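Local coordinates for protein esterase (uncultured bacterium FLS12, PDB 4RGY) that hydrolyses carboxylic esters, staying active at low temperature and alkaline pH, and probably uses the catalytic machinery of the alpha/beta hydrolases, at residues Lys207-Tyr219 against Asp235-Tyr249. Sequence-based numbering, arbitrary orientation.
Sequences KLYQCCGTEDFLY and DFMYEESPGEHEWGY
Asp216 OD2 is gripped by two donors: His245 ND1, 2.8 Å away, and a water that also accepts from Gly213 N and donates to Glu244 O. OD2 uses its syn lone pair toward ND1 and lies in the imidazole plane, though carboxylate and ring planes stand nearly perpendicular. This is probably the acid-histidine pair of the alpha/beta-hydrolase fold, in a geometry consistent with a Ser-His-Asp triad: the far nitrogen, His245 NE2, makes a weak hydrogen bond to Ser126 OG, on the probable nucleophile elbow. Asp216 OD1 takes Leu218 N at 2.8 Å in an Asx turn, which helps fix the rotation of the acid. Phe217 sets its edge against one face of the imidazole in a T-shaped pair, planes at 84°.

Asp216 and His245 sit on loops that follow the C-terminal ends of the neighbouring parallel strands 207-213 and 236-241, joined by helix 219-232 in a beta-alpha-beta unit; 236-241 is outermost within the chain. Gln210 sits between Met237 and Glu239, its N donating to Met237 O and its O accepting from Glu239 N. Beyond the strands, Glu215 and Gly243 tie the loops twice: Glu215 N to Gly243 O, and Gly243 N back to Glu215 OE1, both 2.9 Å.

On the side of the sheet facing helix 219-232, Leu208 CB lies over the centre of the Phe236 ring, 3.5 Å from its centroid. Farther along, Glu240 OE1 accepts from Tyr219 OH at 2.6 Å and, through its anti lone pair, from Tyr238 OH. On the opposite side Tyr209, its CG anti to the backbone N (chi1 177°), reaches Glu239, whose OE2 is held by Arg256 in a salt bridge. Tyr209 OH donates to Glu239 OE1 at 2.7 Å, coming in from above the carboxylate plane.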
ATOM      1  N   LYS A 207       6.410  -9.243 -32.634  1.00 16.12           N
ATOM      2  CA  LYS A 207       5.399  -8.343 -33.168  1.00 15.90           C
ATOM      3  C   LYS A 207       5.735  -6.956 -32.619  1.00 16.74           C
ATOM      4  O   LYS A 207       6.090  -6.831 -31.442  1.00 15.36           O
ATOM      5  CB  LYS A 207       4.012  -8.787 -32.693  1.00 14.11           C
ATOM      6  CG  LYS A 207       2.904  -8.559 -33.709  1.00 17.82           C
ATOM      7  CD  LYS A 207       1.545  -8.982 -33.157  1.00 17.19           C
ATOM      8  CE  LYS A 207       0.468  -8.781 -34.214  1.00 17.96           C
ATOM      9  NZ  LYS A 207      -0.881  -9.099 -33.686  1.00 19.72           N
ATOM     10  N   LEU A 208       5.663  -5.926 -33.458  1.00 15.72           N
ATOM     11  CA  LEU A 208       6.102  -4.584 -33.058  1.00 13.86           C
ATOM     12  C   LEU A 208       5.017  -3.556 -33.292  1.00 14.18           C
ATOM     13  O   LEU A 208       4.379  -3.547 -34.342  1.00 14.91           O
ATOM     14  CB  LEU A 208       7.376  -4.190 -33.821  1.00 14.70           C
ATOM     15  CG  LEU A 208       8.582  -5.075 -33.507  1.00 13.97           C
ATOM     16  CD1 LEU A 208       9.666  -4.922 -34.565  1.00 16.51           C
ATOM     17  CD2 LEU A 208       9.160  -4.789 -32.120  1.00 16.90           C
ATOM     18  N   TYR A 209       4.810  -2.685 -32.307  1.00 14.05           N
ATOM     19  CA  TYR A 209       3.743  -1.699 -32.343  1.00 13.55           C
ATOM     20  C   TYR A 209       4.309  -0.339 -31.986  1.00 12.70           C
ATOM     21  O   TYR A 209       5.113  -0.210 -31.054  1.00 13.12           O
ATOM     22  CB  TYR A 209       2.617  -2.090 -31.359  1.00 12.47           C
ATOM     23  CG  TYR A 209       1.474  -1.100 -31.255  1.00 13.21           C
ATOM     24  CD1 TYR A 209       1.596   0.051 -30.488  1.00 13.36           C
ATOM     25  CD2 TYR A 209       0.261  -1.327 -31.907  1.00 16.35           C
ATOM     26  CE1 TYR A 209       0.559   0.963 -30.393  1.00 15.57           C
ATOM     27  CE2 TYR A 209      -0.789  -0.421 -31.806  1.00 17.02           C
ATOM     28  CZ  TYR A 209      -0.630   0.723 -31.053  1.00 16.72           C
ATOM     29  OH  TYR A 209      -1.657   1.639 -30.951  1.00 17.47           O
ATOM     30  N   GLN A 210       3.852   0.677 -32.695  1.00 13.71           N
ATOM     31  CA  GLN A 210       4.212   2.053 -32.399  1.00 11.50           C
ATOM     32  C   GLN A 210       3.012   2.954 -32.591  1.00 12.06           C
ATOM     33  O   GLN A 210       2.372   2.908 -33.642  1.00 13.27           O
ATOM     34  CB  GLN A 210       5.325   2.517 -33.341  1.00 13.07           C
ATOM     35  CG  GLN A 210       5.674   3.991 -33.200  1.00 12.63           C
ATOM     36  CD  GLN A 210       6.579   4.520 -34.310  1.00 14.52           C
ATOM     37  OE1 GLN A 210       6.836   3.844 -35.312  1.00 13.39           O
ATOM     38  NE2 GLN A 210       7.063   5.736 -34.130  1.00 13.45           N
ATOM     39  N   CYS A 211       2.701   3.792 -31.602  1.00 13.82           N
ATOM     40  CA  CYS A 211       1.703   4.835 -31.816  1.00 12.99           C
ATOM     41  C   CYS A 211       2.147   6.165 -31.230  1.00 12.07           C
ATOM     42  O   CYS A 211       3.034   6.214 -30.378  1.00 12.64           O
ATOM     43  CB  CYS A 211       0.326   4.427 -31.265  1.00 15.00           C
ATOM     44  SG  CYS A 211       0.155   4.538 -29.444  1.00 14.27           S
ATOM     45  N   CYS A 212       1.514   7.243 -31.670  1.00 13.65           N
ATOM     46  CA  CYS A 212       1.766   8.561 -31.086  1.00 13.75           C
ATOM     47  C   CYS A 212       0.626   9.522 -31.391  1.00 15.26           C
ATOM     48  O   CYS A 212       0.037   9.473 -32.479  1.00 15.12           O
ATOM     49  CB  CYS A 212       3.087   9.138 -31.614  1.00 13.01           C
ATOM     50  SG  CYS A 212       3.671  10.578 -30.703  1.00 15.27           S
ATOM     51  N   GLY A 213       0.307  10.387 -30.429  1.00 14.86           N
ATOM     52  CA  GLY A 213      -0.639  11.469 -30.665  1.00 15.55           C
ATOM     53  C   GLY A 213      -0.005  12.530 -31.552  1.00 17.21           C
ATOM     54  O   GLY A 213       1.169  12.866 -31.380  1.00 18.08           O
ATOM     55  N   THR A 214      -0.776  13.074 -32.493  1.00 18.51           N
ATOM     56  CA  THR A 214      -0.209  13.970 -33.504  1.00 18.80           C
ATOM     57  C   THR A 214       0.209  15.341 -32.963  1.00 19.62           C
ATOM     58  O   THR A 214       0.906  16.090 -33.650  1.00 22.52           O
ATOM     59  CB  THR A 214      -1.151  14.129 -34.731  1.00 21.10           C
ATOM     60  OG1 THR A 214      -2.472  14.473 -34.296  1.00 23.24           O
ATOM     61  CG2 THR A 214      -1.205  12.826 -35.529  1.00 20.35           C
ATOM     62  N   GLU A 215      -0.203  15.663 -31.738  1.00 19.21           N
ATOM     63  CA  GLU A 215       0.190  16.923 -31.102  1.00 18.57           C
ATOM     64  C   GLU A 215       1.222  16.738 -29.991  1.00 20.32           C
ATOM     65  O   GLU A 215       1.568  17.688 -29.294  1.00 21.92           O
ATOM     66  CB  GLU A 215      -1.034  17.670 -30.557  1.00 21.84           C
ATOM     67  CG  GLU A 215      -1.989  18.189 -31.628  1.00 23.98           C
ATOM     68  CD  GLU A 215      -2.757  17.077 -32.308  1.00 22.11           C
ATOM     69  OE1 GLU A 215      -3.451  16.325 -31.599  1.00 23.02           O
ATOM     70  OE2 GLU A 215      -2.655  16.948 -33.547  1.00 26.28           O
ATOM     71  N   ASP A 216       1.722  15.516 -29.840  1.00 18.43           N
ATOM     72  CA  ASP A 216       2.747  15.217 -28.850  1.00 19.01           C
ATOM     73  C   ASP A 216       4.044  15.900 -29.253  1.00 19.55           C
ATOM     74  O   ASP A 216       4.365  15.983 -30.438  1.00 19.78           O
ATOM     75  CB  ASP A 216       2.952  13.697 -28.795  1.00 17.50           C
ATOM     76  CG  ASP A 216       3.680  13.229 -27.538  1.00 16.77           C
ATOM     77  OD1 ASP A 216       4.799  13.706 -27.268  1.00 18.57           O
ATOM     78  OD2 ASP A 216       3.118  12.364 -26.823  1.00 16.71           O
ATOM     79  N   PHE A 217       4.803  16.388 -28.275  1.00 17.64           N
ATOM     80  CA  PHE A 217       6.107  16.974 -28.569  1.00 20.52           C
ATOM     81  C   PHE A 217       7.032  15.946 -29.215  1.00 20.10           C
ATOM     82  O   PHE A 217       7.948  16.308 -29.956  1.00 21.84           O
ATOM     83  CB  PHE A 217       6.749  17.598 -27.317  1.00 22.15           C
ATOM     84  CG  PHE A 217       7.162  16.603 -26.267  1.00 24.46           C
ATOM     85  CD1 PHE A 217       6.228  15.768 -25.667  1.00 27.71           C
ATOM     86  CD2 PHE A 217       8.482  16.539 -25.844  1.00 28.11           C
ATOM     87  CE1 PHE A 217       6.603  14.864 -24.705  1.00 22.06           C
ATOM     88  CE2 PHE A 217       8.868  15.643 -24.874  1.00 26.81           C
ATOM     89  CZ  PHE A 217       7.927  14.805 -24.298  1.00 27.33           C
ATOM     90  N   LEU A 218       6.765  14.667 -28.961  1.00 18.87           N
ATOM     91  CA  LEU A 218       7.586  13.586 -29.501  1.00 17.53           C
ATOM     92  C   LEU A 218       7.099  13.092 -30.863  1.00 15.62           C
ATOM     93  O   LEU A 218       7.634  12.113 -31.395  1.00 15.92           O
ATOM     94  CB  LEU A 218       7.624  12.410 -28.516  1.00 16.42           C
ATOM     95  CG  LEU A 218       8.366  12.692 -27.211  1.00 16.58           C
ATOM     96  CD1 LEU A 218       8.120  11.579 -26.194  1.00 19.02           C
ATOM     97  CD2 LEU A 218       9.854  12.875 -27.481  1.00 19.01           C
ATOM     98  N   TYR A 219       6.103  13.761 -31.438  1.00 15.80           N
ATOM     99  CA  TYR A 219       5.525  13.277 -32.692  1.00 17.89           C
ATOM    100  C   TYR A 219       6.552  13.211 -33.825  1.00 17.18           C
ATOM    101  O   TYR A 219       6.631  12.206 -34.534  1.00 16.91           O
ATOM    102  CB  TYR A 219       4.325  14.124 -33.116  1.00 17.64           C
ATOM    103  CG  TYR A 219       3.713  13.661 -34.420  1.00 18.34           C
ATOM    104  CD1 TYR A 219       3.094  12.426 -34.516  1.00 16.81           C
ATOM    105  CD2 TYR A 219       3.779  14.450 -35.563  1.00 17.74           C
ATOM    106  CE1 TYR A 219       2.542  11.989 -35.700  1.00 19.14           C
ATOM    107  CE2 TYR A 219       3.215  14.026 -36.756  1.00 18.43           C
ATOM    108  CZ  TYR A 219       2.606  12.793 -36.818  1.00 18.30           C
ATOM    109  OH  TYR A 219       2.048  12.345 -37.995  1.00 19.72           O
ATOM    110  N   ASP A 235       8.428  -4.930 -40.010  1.00 20.13           N
ATOM    111  CA  ASP A 235       6.965  -4.916 -39.856  1.00 21.22           C
ATOM    112  C   ASP A 235       6.472  -4.355 -38.517  1.00 19.61           C
ATOM    113  O   ASP A 235       6.564  -5.021 -37.479  1.00 25.01           O
ATOM    114  CB  ASP A 235       6.398  -6.333 -40.074  1.00 23.07           C
ATOM    115  CG  ASP A 235       4.861  -6.363 -40.201  1.00 28.13           C
ATOM    116  OD1 ASP A 235       4.207  -5.297 -40.185  1.00 29.58           O
ATOM    117  OD2 ASP A 235       4.306  -7.477 -40.333  1.00 31.97           O
ATOM    118  N   PHE A 236       5.940  -3.137 -38.561  1.00 19.10           N
ATOM    119  CA  PHE A 236       5.327  -2.480 -37.408  1.00 19.40           C
ATOM    120  C   PHE A 236       3.860  -2.201 -37.678  1.00 20.96           C
ATOM    121  O   PHE A 236       3.469  -1.840 -38.800  1.00 21.96           O
ATOM    122  CB  PHE A 236       5.978  -1.117 -37.149  1.00 19.17           C
ATOM    123  CG  PHE A 236       7.130  -1.137 -36.180  1.00 17.51           C
ATOM    124  CD1 PHE A 236       8.391  -1.544 -36.592  1.00 19.35           C
ATOM    125  CD2 PHE A 236       6.966  -0.677 -34.875  1.00 15.39           C
ATOM    126  CE1 PHE A 236       9.457  -1.535 -35.718  1.00 16.53           C
ATOM    127  CE2 PHE A 236       8.034  -0.669 -33.985  1.00 17.48           C
ATOM    128  CZ  PHE A 236       9.286  -1.094 -34.416  1.00 18.97           C
ATOM    129  N   MET A 237       3.038  -2.356 -36.650  1.00 18.08           N
ATOM    130  CA  MET A 237       1.733  -1.730 -36.660  1.00 18.43           C
ATOM    131  C   MET A 237       1.970  -0.312 -36.179  1.00 17.86           C
ATOM    132  O   MET A 237       2.451  -0.111 -35.057  1.00 16.68           O
ATOM    133  CB  MET A 237       0.760  -2.463 -35.731  1.00 18.08           C
ATOM    134  CG  MET A 237      -0.518  -1.698 -35.452  1.00 19.53           C
ATOM    135  SD  MET A 237      -1.535  -1.453 -36.918  1.00 29.38           S
ATOM    136  CE  MET A 237      -1.774  -3.146 -37.443  1.00 31.29           C
ATOM    137  N   TYR A 238       1.689   0.666 -37.034  1.00 18.49           N
ATOM    138  CA  TYR A 238       1.828   2.076 -36.678  1.00 14.55           C
ATOM    139  C   TYR A 238       0.460   2.736 -36.636  1.00 18.13           C
ATOM    140  O   TYR A 238      -0.329   2.592 -37.573  1.00 17.32           O
ATOM    141  CB  TYR A 238       2.723   2.841 -37.674  1.00 15.16           C
ATOM    142  CG  TYR A 238       2.778   4.324 -37.358  1.00 14.42           C
ATOM    143  CD1 TYR A 238       3.672   4.814 -36.412  1.00 14.34           C
ATOM    144  CD2 TYR A 238       1.904   5.229 -37.969  1.00 15.45           C
ATOM    145  CE1 TYR A 238       3.714   6.161 -36.097  1.00 14.96           C
ATOM    146  CE2 TYR A 238       1.936   6.588 -37.648  1.00 13.36           C
ATOM    147  CZ  TYR A 238       2.843   7.041 -36.711  1.00 14.37           C
ATOM    148  OH  TYR A 238       2.911   8.380 -36.371  1.00 17.39           O
ATOM    149  N   GLU A 239       0.179   3.480 -35.568  1.00 15.41           N
ATOM    150  CA  GLU A 239      -1.085   4.195 -35.447  1.00 14.53           C
ATOM    151  C   GLU A 239      -0.839   5.603 -34.956  1.00 16.29           C
ATOM    152  O   GLU A 239       0.034   5.830 -34.121  1.00 15.25           O
ATOM    153  CB  GLU A 239      -2.018   3.473 -34.466  1.00 17.17           C
ATOM    154  CG  GLU A 239      -2.338   2.039 -34.834  1.00 18.30           C
ATOM    155  CD  GLU A 239      -3.500   1.459 -34.038  1.00 19.52           C
ATOM    156  OE1 GLU A 239      -3.626   1.734 -32.824  1.00 20.51           O
ATOM    157  OE2 GLU A 239      -4.292   0.714 -34.643  1.00 26.92           O
ATOM    158  N   GLU A 240      -1.619   6.550 -35.457  1.00 16.39           N
ATOM    159  CA  GLU A 240      -1.555   7.914 -34.967  1.00 16.18           C
ATOM    160  C   GLU A 240      -2.961   8.486 -35.019  1.00 19.66           C
ATOM    161  O   GLU A 240      -3.799   8.014 -35.792  1.00 19.82           O
ATOM    162  CB  GLU A 240      -0.592   8.760 -35.804  1.00 16.33           C
ATOM    163  CG  GLU A 240      -1.071   9.007 -37.226  1.00 16.18           C
ATOM    164  CD  GLU A 240      -0.134   9.911 -38.011  1.00 20.79           C
ATOM    165  OE1 GLU A 240       1.085   9.903 -37.750  1.00 19.81           O
ATOM    166  OE2 GLU A 240      -0.628  10.640 -38.897  1.00 23.06           O
ATOM    167  N   SER A 241      -3.212   9.495 -34.191  1.00 17.92           N
ATOM    168  CA  SER A 241      -4.524  10.129 -34.088  1.00 20.58           C
ATOM    169  C   SER A 241      -4.338  11.349 -33.195  1.00 22.59           C
ATOM    170  O   SER A 241      -3.283  11.499 -32.587  1.00 20.18           O
ATOM    171  CB  SER A 241      -5.556   9.156 -33.501  1.00 19.57           C
ATOM    172  OG  SER A 241      -5.177   8.704 -32.211  1.00 20.94           O
ATOM    173  N   PRO A 242      -5.344  12.239 -33.119  1.00 22.16           N
ATOM    174  CA  PRO A 242      -5.165  13.419 -32.266  1.00 23.21           C
ATOM    175  C   PRO A 242      -4.834  13.065 -30.821  1.00 21.71           C
ATOM    176  O   PRO A 242      -5.424  12.143 -30.252  1.00 22.62           O
ATOM    177  CB  PRO A 242      -6.531  14.101 -32.342  1.00 24.55           C
ATOM    178  CG  PRO A 242      -7.035  13.735 -33.691  1.00 25.67           C
ATOM    179  CD  PRO A 242      -6.595  12.318 -33.897  1.00 23.21           C
ATOM    180  N   GLY A 243      -3.885  13.787 -30.240  1.00 20.05           N
ATOM    181  CA  GLY A 243      -3.485  13.500 -28.878  1.00 20.04           C
ATOM    182  C   GLY A 243      -2.195  14.169 -28.476  1.00 20.15           C
ATOM    183  O   GLY A 243      -1.364  14.536 -29.312  1.00 19.97           O
ATOM    184  N   GLU A 244      -2.042  14.331 -27.169  1.00 19.80           N
ATOM    185  CA  GLU A 244      -0.847  14.897 -26.580  1.00 19.92           C
ATOM    186  C   GLU A 244      -0.185  13.861 -25.672  1.00 16.52           C
ATOM    187  O   GLU A 244      -0.616  12.701 -25.614  1.00 17.36           O
ATOM    188  CB  GLU A 244      -1.203  16.161 -25.797  1.00 23.63           C
ATOM    189  CG  GLU A 244      -1.974  17.193 -26.618  1.00 28.48           C
ATOM    190  CD  GLU A 244      -2.188  18.494 -25.875  1.00 33.12           C
ATOM    191  OE1 GLU A 244      -2.834  18.470 -24.809  1.00 39.44           O
ATOM    192  OE2 GLU A 244      -1.709  19.540 -26.357  1.00 40.51           O
ATOM    193  N   HIS A 245       0.852  14.286 -24.962  1.00 17.09           N
ATOM    194  CA  HIS A 245       1.579  13.410 -24.044  1.00 16.92           C
ATOM    195  C   HIS A 245       0.839  13.367 -22.717  1.00 15.82           C
ATOM    196  O   HIS A 245       1.253  13.993 -21.737  1.00 17.86           O
ATOM    197  CB  HIS A 245       3.002  13.935 -23.833  1.00 15.44           C
ATOM    198  CG  HIS A 245       4.003  12.873 -23.483  1.00 15.34           C
ATOM    199  ND1 HIS A 245       4.451  11.950 -24.401  1.00 15.64           N
ATOM    200  CD2 HIS A 245       4.654  12.602 -22.325  1.00 16.95           C
ATOM    201  CE1 HIS A 245       5.334  11.152 -23.827  1.00 16.44           C
ATOM    202  NE2 HIS A 245       5.477  11.526 -22.567  1.00 15.98           N
ATOM    203  N   GLU A 246      -0.257  12.629 -22.691  1.00 16.06           N
ATOM    204  CA  GLU A 246      -1.103  12.590 -21.514  1.00 16.32           C
ATOM    205  C   GLU A 246      -1.869  11.286 -21.440  1.00 15.02           C
ATOM    206  O   GLU A 246      -2.028  10.572 -22.439  1.00 14.16           O
ATOM    207  CB  GLU A 246      -2.041  13.803 -21.480  1.00 18.09           C
ATOM    208  CG  GLU A 246      -3.008  13.891 -22.643  1.00 18.53           C
ATOM    209  CD  GLU A 246      -4.286  13.116 -22.394  1.00 18.89           C
ATOM    210  OE1 GLU A 246      -4.842  12.549 -23.361  1.00 20.97           O
ATOM    211  OE2 GLU A 246      -4.751  13.090 -21.237  1.00 20.48           O
ATOM    212  N   TRP A 247      -2.386  11.000 -20.249  1.00 14.42           N
ATOM    213  CA  TRP A 247      -2.904   9.681 -19.923  1.00 14.67           C
ATOM    214  C   TRP A 247      -4.255   9.304 -20.527  1.00 14.56           C
ATOM    215  O   TRP A 247      -4.555   8.117 -20.643  1.00 14.80           O
ATOM    216  CB  TRP A 247      -2.885   9.470 -18.404  1.00 15.17           C
ATOM    217  CG  TRP A 247      -1.513   9.178 -17.923  1.00 14.46           C
ATOM    218  CD1 TRP A 247      -0.620  10.059 -17.377  1.00 14.20           C
ATOM    219  CD2 TRP A 247      -0.855   7.914 -17.972  1.00 13.99           C
ATOM    220  NE1 TRP A 247       0.557   9.406 -17.076  1.00 13.00           N
ATOM    221  CE2 TRP A 247       0.435   8.089 -17.440  1.00 13.54           C
ATOM    222  CE3 TRP A 247      -1.235   6.643 -18.411  1.00 12.55           C
ATOM    223  CZ2 TRP A 247       1.348   7.044 -17.346  1.00 13.35           C
ATOM    224  CZ3 TRP A 247      -0.329   5.606 -18.311  1.00 12.80           C
ATOM    225  CH2 TRP A 247       0.944   5.809 -17.775  1.00 13.36           C
ATOM    226  N   GLY A 248      -5.069  10.293 -20.897  1.00 14.51           N
ATOM    227  CA  GLY A 248      -6.283  10.006 -21.648  1.00 16.71           C
ATOM    228  C   GLY A 248      -5.962   9.241 -22.924  1.00 14.56           C
ATOM    229  O   GLY A 248      -6.591   8.229 -23.237  1.00 14.75           O
ATOM    230  N   TYR A 249      -4.956   9.712 -23.649  1.00 14.29           N
ATOM    231  CA  TYR A 249      -4.538   9.050 -24.879  1.00 14.54           C
ATOM    232  C   TYR A 249      -4.019   7.628 -24.606  1.00 12.57           C
ATOM    233  O   TYR A 249      -4.391   6.692 -25.303  1.00 14.33           O
ATOM    234  CB  TYR A 249      -3.501   9.919 -25.608  1.00 15.17           C
ATOM    235  CG  TYR A 249      -2.916   9.293 -26.848  1.00 13.84           C
ATOM    236  CD1 TYR A 249      -3.630   9.271 -28.045  1.00 15.56           C
ATOM    237  CD2 TYR A 249      -1.649   8.724 -26.823  1.00 15.12           C
ATOM    238  CE1 TYR A 249      -3.090   8.691 -29.181  1.00 16.85           C
ATOM    239  CE2 TYR A 249      -1.104   8.142 -27.953  1.00 15.16           C
ATOM    240  CZ  TYR A 249      -1.837   8.130 -29.121  1.00 15.52           C
ATOM    241  OH  TYR A 249      -1.307   7.545 -30.237  1.00 15.08           O
TER
HETATM  242  O   HOH W   1       4.568  -6.477 -36.226  1.00 21.84           O
HETATM  243  O   HOH W   2       0.867  11.238 -27.606  1.00 16.89           O